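PDB 3RIQ: tailspike protein, which probably binds the lipopolysaccharide of Salmonella as the phage receptor and cleaves it as an endorhamnosidase, working as a trimer. Local coordinates for residues 81-86 with 156-161; 85-90 with 163-168; 372-377 with 385-390. One frame throughout, in Å; residues are numbered along the deposited sequence.

Contact 1 (81-86 with 156-161)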
loop_
_atom_site.group_PDB
_atom_site.type_symbol
_atom_site.label_atom_id
_atom_site.label_comp_id
_atom_site.label_asym_id
_atom_site.label_seq_id
_atom_site.Cartn_x
_atom_site.Cartn_y
_atom_site.Cartn_z
ATOM N N ILE A 81 1.737 -8.682 31.494
ATOM C CA ILE A 81 2.200 -9.657 30.496
ATOM C C ILE A 81 1.214 -10.818 30.384
ATOM O O ILE A 81 0.978 -11.565 31.348
ATOM C CB ILE A 81 3.592 -10.198 30.891
ATOM C CG1 ILE A 81 4.563 -9.016 31.088
ATOM C CG2 ILE A 81 4.119 -11.179 29.855
ATOM C CD1 ILE A 81 5.939 -9.431 31.561
ATOM N N SER A 82 0.614 -10.922 29.205
ATOM C CA SER A 82 -0.334 -11.987 28.858
ATOM C C SER A 82 -1.489 -12.203 29.839
ATOM O O SER A 82 -1.813 -13.327 30.154
ATOM C CB SER A 82 0.383 -13.308 28.667
ATOM O OG SER A 82 1.414 -13.191 27.691
ATOM N N PRO A 83 -2.181 -11.147 30.244
ATOM C CA PRO A 83 -3.366 -11.401 31.052
ATOM C C PRO A 83 -4.469 -12.039 30.225
ATOM O O PRO A 83 -4.456 -11.965 29.001
ATOM C CB PRO A 83 -3.801 -9.991 31.451
ATOM C CG PRO A 83 -3.330 -9.133 30.298
ATOM C CD PRO A 83 -2.034 -9.716 29.905
ATOM N N HIS A 84 -5.399 -12.678 30.925
ATOM C CA HIS A 84 -6.545 -13.336 30.287
ATOM C C HIS A 84 -7.808 -13.129 31.117
ATOM O O HIS A 84 -7.887 -13.619 32.230
ATOM C CB HIS A 84 -6.268 -14.839 30.127
ATOM C CG HIS A 84 -7.279 -15.566 29.289
ATOM N ND1 HIS A 84 -6.907 -16.453 28.301
ATOM C CD2 HIS A 84 -8.640 -15.573 29.304
ATOM C CE1 HIS A 84 -7.998 -16.959 27.737
ATOM N NE2 HIS A 84 -9.059 -16.458 28.342
ATOM N N MET A 85 -8.768 -12.396 30.578
ATOM C CA MET A 85 -10.054 -12.167 31.222
ATOM C C MET A 85 -11.067 -13.195 30.734
ATOM O O MET A 85 -11.404 -13.213 29.564
ATOM C CB MET A 85 -10.566 -10.755 30.930
ATOM C CG MET A 85 -9.650 -9.645 31.367
ATOM S SD MET A 85 -9.052 -9.723 33.064
ATOM C CE MET A 85 -10.643 -9.655 33.980
ATOM N N HIS A 86 -11.550 -14.045 31.636
ATOM C CA HIS A 86 -12.466 -15.128 31.290
ATOM C C HIS A 86 -13.799 -15.017 32.058
ATOM O O HIS A 86 -13.812 -14.923 33.271
ATOM C CB HIS A 86 -11.777 -16.457 31.625
ATOM C CG HIS A 86 -12.380 -17.674 30.964
ATOM N ND1 HIS A 86 -13.689 -18.071 31.174
ATOM C CD2 HIS A 86 -11.823 -18.621 30.160
ATOM C CE1 HIS A 86 -13.926 -19.178 30.484
ATOM N NE2 HIS A 86 -12.806 -19.542 29.876
ATOM N N ILE A 156 1.423 2.483 30.654
ATOM C CA ILE A 156 1.368 1.031 30.975
ATOM C C ILE A 156 1.399 0.274 29.688
ATOM O O ILE A 156 0.696 0.637 28.719
ATOM C CB ILE A 156 0.066 0.645 31.753
ATOM C CG1 ILE A 156 -0.237 1.673 32.864
ATOM C CG2 ILE A 156 0.187 -0.806 32.248
ATOM C CD1 ILE A 156 0.758 1.704 34.036
ATOM N N ILE A 157 2.203 -0.788 29.647
ATOM C CA ILE A 157 2.211 -1.636 28.452
ATOM C C ILE A 157 1.554 -2.969 28.772
ATOM O O ILE A 157 1.919 -3.601 29.761
ATOM C CB ILE A 157 3.693 -1.854 27.917
ATOM C CG1 ILE A 157 4.371 -0.498 27.621
ATOM C CG2 ILE A 157 3.688 -2.785 26.677
ATOM C CD1 ILE A 157 5.827 -0.622 27.217
ATOM N N PHE A 158 0.594 -3.379 27.942
ATOM C CA PHE A 158 0.014 -4.721 28.003
ATOM C C PHE A 158 0.560 -5.502 26.821
ATOM O O PHE A 158 0.420 -5.045 25.684
ATOM C CB PHE A 158 -1.533 -4.652 27.887
ATOM C CG PHE A 158 -2.241 -4.402 29.191
ATOM C CD1 PHE A 158 -2.006 -3.235 29.925
ATOM C CD2 PHE A 158 -3.193 -5.309 29.646
ATOM C CE1 PHE A 158 -2.666 -3.015 31.181
ATOM C CE2 PHE A 158 -3.868 -5.094 30.876
ATOM C CZ PHE A 158 -3.604 -3.914 31.641
ATOM N N THR A 159 1.113 -6.676 27.060
ATOM C CA THR A 159 1.560 -7.521 25.974
ATOM C C THR A 159 0.749 -8.799 25.845
ATOM O O THR A 159 0.532 -9.519 26.787
ATOM C CB THR A 159 3.072 -7.834 26.047
ATOM O OG1 THR A 159 3.411 -8.592 27.228
ATOM C CG2 THR A 159 3.842 -6.535 26.051
ATOM N N HIS A 160 0.313 -9.048 24.626
ATOM C CA HIS A 160 -0.425 -10.269 24.296
ATOM C C HIS A 160 -1.613 -10.571 25.196
ATOM O O HIS A 160 -1.794 -11.698 25.657
ATOM C CB HIS A 160 0.522 -11.479 24.229
ATOM C CG HIS A 160 1.758 -11.241 23.409
ATOM N ND1 HIS A 160 3.021 -11.113 23.962
ATOM C CD2 HIS A 160 1.919 -11.135 22.070
ATOM C CE1 HIS A 160 3.908 -10.930 22.994
ATOM N NE2 HIS A 160 3.261 -10.932 21.835
ATOM N N PRO A 161 -2.456 -9.575 25.455
ATOM C CA PRO A 161 -3.636 -9.877 26.262
ATOM C C PRO A 161 -4.616 -10.790 25.570
ATOM O O PRO A 161 -4.793 -10.700 24.366
ATOM C CB PRO A 161 -4.251 -8.505 26.496
ATOM C CG PRO A 161 -3.890 -7.711 25.225
ATOM C CD PRO A 161 -2.449 -8.180 24.974
HETATM O O HOH W 1 3.385 -11.361 26.646
#
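I81, S82 and P83 lie on F158 to P161 in a parallel contact between neighbouring coils of the right-handed beta-helix, at a place where both segments bend out of one strand on the way to the next. I81 and T159 form the parallel bridge, with a CA to CA distance of 5.0 Å and their side chains side by side on the same face. The one hydrogen bond across the two segments runs from S82 N to T159 O, 2.8 Å long. S82 and H160 both have left-handed backbone torsions, and each is followed by a proline, so the two adjacent coils make the same bend here. Across it S82 CA makes a CA-H...O contact with H160 O at 3.5 Å.

The polar side chains of the bend meet through one water. T159 OG1 takes the place between its backbone N and carbonyl carbon (chi1 64°), beside I81, and binds this water at 2.8 Å. S82 OG holds the same water at 2.9 Å, and H160 ND1 reaches it in the plane of the imidazole ring at 2.7 Å. Three side chains therefore share one water molecule, a role suited to short hydroxyls and a ring nitrogen. The other ring nitrogen, H160 NE2, is hydrogen-bonded to E179 of the second subunit.

Proline, rigid and apolar, suits the other side of the bend: P83 CG packs 4.0 Å from P161 CB and 3.9 Å from F158 CD2, approaching that ring obliquely. Strand 56-59 flanks I81 on the preceding coil, through backbone bonds with I57 and C59, while F158 packs on L148 and V150 of strand 146-151 and meets F170 of strand 166-171 edge-to-face.

Contact 2 (85-90 with 163-168)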
loop_
_atom_site.group_PDB
_atom_site.type_symbol
_atom_site.label_atom_id
_atom_site.label_comp_id
_atom_site.label_asym_id
_atom_site.label_seq_id
_atom_site.Cartn_x
_atom_site.Cartn_y
_atom_site.Cartn_z
ATOM N N MET A 85 -8.768 -12.396 30.578
ATOM C CA MET A 85 -10.054 -12.167 31.222
ATOM C C MET A 85 -11.067 -13.195 30.734
ATOM O O MET A 85 -11.404 -13.213 29.564
ATOM C CB MET A 85 -10.566 -10.755 30.930
ATOM C CG MET A 85 -9.650 -9.645 31.367
ATOM S SD MET A 85 -9.052 -9.723 33.064
ATOM C CE MET A 85 -10.643 -9.655 33.980
ATOM N N HIS A 86 -11.550 -14.045 31.636
ATOM C CA HIS A 86 -12.466 -15.128 31.290
ATOM C C HIS A 86 -13.799 -15.017 32.058
ATOM O O HIS A 86 -13.812 -14.923 33.271
ATOM C CB HIS A 86 -11.777 -16.457 31.625
ATOM C CG HIS A 86 -12.380 -17.674 30.964
ATOM N ND1 HIS A 86 -13.689 -18.071 31.174
ATOM C CD2 HIS A 86 -11.823 -18.621 30.160
ATOM C CE1 HIS A 86 -13.926 -19.178 30.484
ATOM N NE2 HIS A 86 -12.806 -19.542 29.876
ATOM N N THR A 87 -14.911 -15.041 31.354
ATOM C CA THR A 87 -16.212 -15.060 32.006
ATOM C C THR A 87 -16.364 -16.223 33.016
ATOM O O THR A 87 -15.763 -17.313 32.839
ATOM C CB THR A 87 -17.340 -15.116 30.921
ATOM O OG1 THR A 87 -18.603 -14.905 31.567
ATOM C CG2 THR A 87 -17.354 -16.471 30.147
ATOM N N LYS A 88 -17.165 -16.022 34.055
ATOM C CA LYS A 88 -17.500 -17.129 34.946
ATOM C C LYS A 88 -18.713 -17.904 34.383
ATOM O O LYS A 88 -18.650 -19.116 34.165
ATOM C CB LYS A 88 -17.734 -16.618 36.376
ATOM C CG LYS A 88 -18.204 -17.758 37.316
ATOM C CD LYS A 88 -18.243 -17.341 38.801
ATOM C CE LYS A 88 -19.218 -16.164 39.061
ATOM N NZ LYS A 88 -19.312 -15.730 40.540
ATOM N N THR A 89 -19.784 -17.184 34.093
ATOM C CA THR A 89 -21.002 -17.754 33.502
ATOM C C THR A 89 -20.870 -17.798 31.979
ATOM O O THR A 89 -20.381 -16.856 31.385
ATOM C CB THR A 89 -22.231 -16.856 33.859
ATOM O OG1 THR A 89 -22.356 -16.751 35.286
ATOM C CG2 THR A 89 -23.535 -17.440 33.309
ATOM N N THR A 90 -21.284 -18.900 31.352
ATOM C CA THR A 90 -21.267 -19.012 29.904
ATOM C C THR A 90 -22.454 -18.212 29.348
ATOM O O THR A 90 -23.599 -18.466 29.736
ATOM C CB THR A 90 -21.346 -20.478 29.450
ATOM O OG1 THR A 90 -20.192 -21.182 29.951
ATOM C CG2 THR A 90 -21.382 -20.552 27.923
ATOM N N ALA A 163 -8.673 -13.023 26.055
ATOM C CA ALA A 163 -9.994 -12.958 26.710
ATOM C C ALA A 163 -10.881 -14.092 26.218
ATOM O O ALA A 163 -10.794 -14.492 25.057
ATOM C CB ALA A 163 -10.684 -11.630 26.379
ATOM N N THR A 164 -11.770 -14.539 27.087
ATOM C CA THR A 164 -12.808 -15.488 26.694
ATOM C C THR A 164 -14.110 -14.898 27.216
ATOM O O THR A 164 -14.426 -15.015 28.398
ATOM C CB THR A 164 -12.554 -16.901 27.263
ATOM O OG1 THR A 164 -11.256 -17.359 26.857
ATOM C CG2 THR A 164 -13.615 -17.908 26.746
ATOM N N MET A 165 -14.827 -14.218 26.327
ATOM C CA MET A 165 -15.988 -13.426 26.693
ATOM C C MET A 165 -15.578 -12.398 27.769
ATOM O O MET A 165 -16.124 -12.358 28.875
ATOM C CB MET A 165 -17.165 -14.327 27.154
ATOM C CG MET A 165 -17.606 -15.313 26.099
ATOM S SD MET A 165 -18.317 -14.531 24.632
ATOM C CE MET A 165 -18.501 -15.961 23.522
ATOM N N GLY A 166 -14.589 -11.565 27.418
ATOM C CA GLY A 166 -14.008 -10.597 28.336
ATOM C C GLY A 166 -13.404 -9.458 27.540
ATOM O O GLY A 166 -13.367 -9.459 26.300
ATOM N N GLY A 167 -12.882 -8.493 28.255
ATOM C CA GLY A 167 -12.248 -7.344 27.613
ATOM C C GLY A 167 -11.571 -6.432 28.590
ATOM O O GLY A 167 -11.531 -6.715 29.802
ATOM N N TYR A 168 -11.080 -5.318 28.063
ATOM C CA TYR A 168 -10.215 -4.403 28.790
ATOM C C TYR A 168 -10.738 -2.996 28.635
ATOM O O TYR A 168 -10.912 -2.487 27.504
ATOM C CB TYR A 168 -8.756 -4.477 28.283
ATOM C CG TYR A 168 -8.177 -5.861 28.505
ATOM C CD1 TYR A 168 -7.414 -6.151 29.642
ATOM C CD2 TYR A 168 -8.416 -6.896 27.585
ATOM C CE1 TYR A 168 -6.917 -7.428 29.852
ATOM C CE2 TYR A 168 -7.930 -8.170 27.790
ATOM C CZ TYR A 168 -7.191 -8.440 28.930
ATOM O OH TYR A 168 -6.677 -9.698 29.129
#
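The imidazole of H86 carries T164 on one face: T164 CB sits 3.7 Å from the ring centroid, a CH-pi contact displaced toward the rim. At the ring's edge H86 ND1 donates to T87 O, 2.8 Å away and close to the ring plane, which, with T164 over one face, helps to set the ring's rotation. The second flat group, the Y168 phenol, is met obliquely by M85, with CG 3.7 Å from Y168 CZ and SD in a looser Met-aromatic contact.

These pairs belong to the coil-on-coil stacking of the parallel beta-helix, where M85 bridges A163 and H86 bridges T164. T164 bonds the two residues flanking H86, the usual pattern of a parallel bridge: its N gives a bond of 2.8 Å to M85 O, and its O receives T87 N at 3.0 Å. Threonine suits the site because its branched carbon covers the histidine while OG1 makes a probable hydrogen bond with H84 NE2.

Segment 163-168 turns a corner at T164 and M165 and heads back in strand 166-168. G166 comes so near strand 85-87 just after this corner that a beta carbon would run into M85 O. M165, left-handed in backbone, rests its CB on T87 CG2 at 3.7 Å. T87 OG1, anti to its own backbone N (chi1 -170°), points away from M165 and donates to T89 O at 2.6 Å, and T87 OG1 is also hydrogen-bonded to G145 N.

Contact 3 (372-377 with 385-390)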
loop_
_atom_site.group_PDB
_atom_site.type_symbol
_atom_site.label_atom_id
_atom_site.label_comp_id
_atom_site.label_asym_id
_atom_site.label_seq_id
_atom_site.Cartn_x
_atom_site.Cartn_y
_atom_site.Cartn_z
ATOM N N ASN A 372 -25.341 3.641 -3.266
ATOM C CA ASN A 372 -24.189 3.888 -4.131
ATOM C C ASN A 372 -22.910 3.183 -3.663
ATOM O O ASN A 372 -22.795 2.799 -2.502
ATOM C CB ASN A 372 -23.994 5.398 -4.250
ATOM C CG ASN A 372 -25.231 6.091 -4.754
ATOM O OD1 ASN A 372 -25.810 5.675 -5.753
ATOM N ND2 ASN A 372 -25.646 7.113 -4.079
ATOM N N GLN A 373 -21.965 2.962 -4.576
ATOM C CA GLN A 373 -20.716 2.290 -4.200
ATOM C C GLN A 373 -19.841 3.191 -3.350
ATOM O O GLN A 373 -19.357 2.757 -2.331
ATOM C CB GLN A 373 -19.929 1.798 -5.431
ATOM C CG GLN A 373 -20.770 0.872 -6.323
ATOM C CD GLN A 373 -20.939 -0.512 -5.766
ATOM O OE1 GLN A 373 -19.964 -1.186 -5.454
ATOM N NE2 GLN A 373 -22.178 -0.959 -5.667
ATOM N N ILE A 374 -19.649 4.428 -3.783
ATOM C CA ILE A 374 -18.842 5.424 -3.080
ATOM C C ILE A 374 -19.689 6.685 -2.992
ATOM O O ILE A 374 -20.293 7.114 -3.990
ATOM C CB ILE A 374 -17.524 5.701 -3.837
ATOM C CG1 ILE A 374 -16.614 4.475 -3.773
ATOM C CG2 ILE A 374 -16.752 6.926 -3.236
ATOM C CD1 ILE A 374 -15.271 4.632 -4.505
ATOM N N VAL A 375 -19.774 7.234 -1.787
ATOM C CA VAL A 375 -20.507 8.481 -1.532
ATOM C C VAL A 375 -19.620 9.480 -0.818
ATOM O O VAL A 375 -18.926 9.113 0.157
ATOM C CB VAL A 375 -21.752 8.244 -0.617
ATOM C CG1 VAL A 375 -22.398 9.579 -0.229
ATOM C CG2 VAL A 375 -22.772 7.321 -1.315
ATOM N N CYS A 376 -19.671 10.746 -1.243
ATOM C CA CYS A 376 -19.133 11.850 -0.437
ATOM C C CYS A 376 -20.214 12.904 -0.377
ATOM O O CYS A 376 -20.805 13.297 -1.436
ATOM C CB CYS A 376 -17.896 12.493 -1.060
ATOM S SG CYS A 376 -16.487 11.390 -1.322
ATOM N N GLU A 377 -20.452 13.403 0.833
ATOM C CA GLU A 377 -21.516 14.360 1.084
ATOM C C GLU A 377 -21.040 15.813 0.980
ATOM O O GLU A 377 -21.862 16.731 0.839
ATOM C CB GLU A 377 -22.176 14.104 2.464
ATOM C CG GLU A 377 -22.858 12.772 2.598
ATOM C CD GLU A 377 -24.319 12.806 2.269
ATOM O OE1 GLU A 377 -24.787 13.801 1.659
ATOM O OE2 GLU A 377 -25.026 11.847 2.654
ATOM N N ILE A 385 -9.308 6.042 -7.889
ATOM C CA ILE A 385 -10.521 5.392 -7.421
ATOM C C ILE A 385 -10.817 4.228 -8.365
ATOM O O ILE A 385 -10.852 4.410 -9.586
ATOM C CB ILE A 385 -11.701 6.415 -7.450
ATOM C CG1 ILE A 385 -11.341 7.695 -6.647
ATOM C CG2 ILE A 385 -13.025 5.729 -6.998
ATOM C CD1 ILE A 385 -11.057 7.503 -5.133
ATOM N N MET A 386 -11.038 3.036 -7.810
ATOM C CA MET A 386 -11.454 1.891 -8.627
ATOM C C MET A 386 -12.737 1.337 -8.033
ATOM O O MET A 386 -12.805 1.051 -6.831
ATOM C CB MET A 386 -10.353 0.820 -8.667
ATOM C CG MET A 386 -9.089 1.250 -9.420
ATOM S SD MET A 386 -8.016 -0.126 -9.814
ATOM C CE MET A 386 -7.442 -0.632 -8.210
ATOM N N VAL A 387 -13.782 1.228 -8.853
ATOM C CA VAL A 387 -15.032 0.610 -8.427
ATOM C C VAL A 387 -15.351 -0.596 -9.313
ATOM O O VAL A 387 -15.174 -0.546 -10.536
ATOM C CB VAL A 387 -16.171 1.636 -8.534
ATOM C CG1 VAL A 387 -17.539 0.997 -8.283
ATOM C CG2 VAL A 387 -15.948 2.773 -7.510
ATOM N N HIS A 388 -15.829 -1.677 -8.716
ATOM C CA HIS A 388 -16.361 -2.793 -9.498
ATOM C C HIS A 388 -17.673 -3.204 -8.889
ATOM O O HIS A 388 -17.703 -4.022 -7.989
ATOM C CB HIS A 388 -15.384 -3.978 -9.535
ATOM C CG HIS A 388 -15.772 -5.035 -10.516
ATOM N ND1 HIS A 388 -14.908 -6.021 -10.923
ATOM C CD2 HIS A 388 -16.918 -5.217 -11.221
ATOM C CE1 HIS A 388 -15.516 -6.798 -11.809
ATOM N NE2 HIS A 388 -16.732 -6.323 -12.016
ATOM N N ALA A 389 -18.752 -2.598 -9.366
ATOM C CA ALA A 389 -20.085 -2.885 -8.862
ATOM C C ALA A 389 -20.575 -4.170 -9.516
ATOM O O ALA A 389 -20.336 -4.388 -10.714
ATOM C CB ALA A 389 -21.007 -1.733 -9.210
ATOM N N TYR A 390 -21.265 -5.014 -8.760
ATOM C CA TYR A 390 -21.856 -6.250 -9.314
ATOM C C TYR A 390 -23.358 -6.064 -9.510
ATOM O O TYR A 390 -24.127 -7.052 -9.657
ATOM C CB TYR A 390 -21.580 -7.426 -8.356
ATOM C CG TYR A 390 -20.128 -7.921 -8.241
ATOM C CD1 TYR A 390 -19.049 -7.203 -8.784
ATOM C CD2 TYR A 390 -19.826 -9.075 -7.501
ATOM C CE1 TYR A 390 -17.739 -7.664 -8.669
ATOM C CE2 TYR A 390 -18.497 -9.521 -7.352
ATOM C CZ TYR A 390 -17.455 -8.798 -7.934
ATOM O OH TYR A 390 -16.122 -9.230 -7.790
#
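Inside one coil of the solenoid, I374 reaches across to I385 and V387, joining two successive strands by side chains alone. The isoleucine is drawn out to full length, its CD1 anti to CA (chi2 180°), and its tip rests against a methyl of each partner, with CD1 3.5 Å from I385 CG2 and 3.6 Å from V387 CG2. The I374 and V387 side chains run past one another, pointing opposite ways. Branched aliphatic residues suit such an interior because each offers more than one methyl: V387 gives CG2 to I374 and turns CG1 to Q373 CG, 3.8 Å away.

Strands 374-376 and 385-388 are not neighbours in a sheet. In the right-handed parallel beta-helix they lie on different faces of a coil, 374-376 pairing with strands 347-349 and 397-399 of the coils before and after, while 381-388 pairs with 355-362 and 402-409.

Further along, Q373 bends at chi2 (-76°), carrying CD to within 3.7 Å of A389 CB. The small alanine accepts the amide group this closely, and OE1 of the buried amide accepts a hydrogen bond from A364 N. H388 points away from this contact; Y390 CE1 lies 3.6 Å above the centre of the H388 ring, and H388 ND1 is hydrogen-bonded to R383 of the second subunit.

Contacts 1 and 2 continue one another along strand 79-87, sharing M85 and H86, with centres about 13 Å apart. Their closest tie is a probable hydrogen bond of 2.8 Å between H84 NE2, of the first strand, and T164 OG1; P83 O also packs 3.2 Å from Y168 OH. Contact 3 lies far along the same solenoid, its centre about 40 Å from that of contact 1 and 39 Å from that of contact 2. Contacts 1 and 2 join stacked coils by backbone bonds, whereas contact 3 fills the interior of one coil. Contacts 1 and 3 both reach the second subunit, through H160 and H388, while no other chain of the trimer touches contact 2.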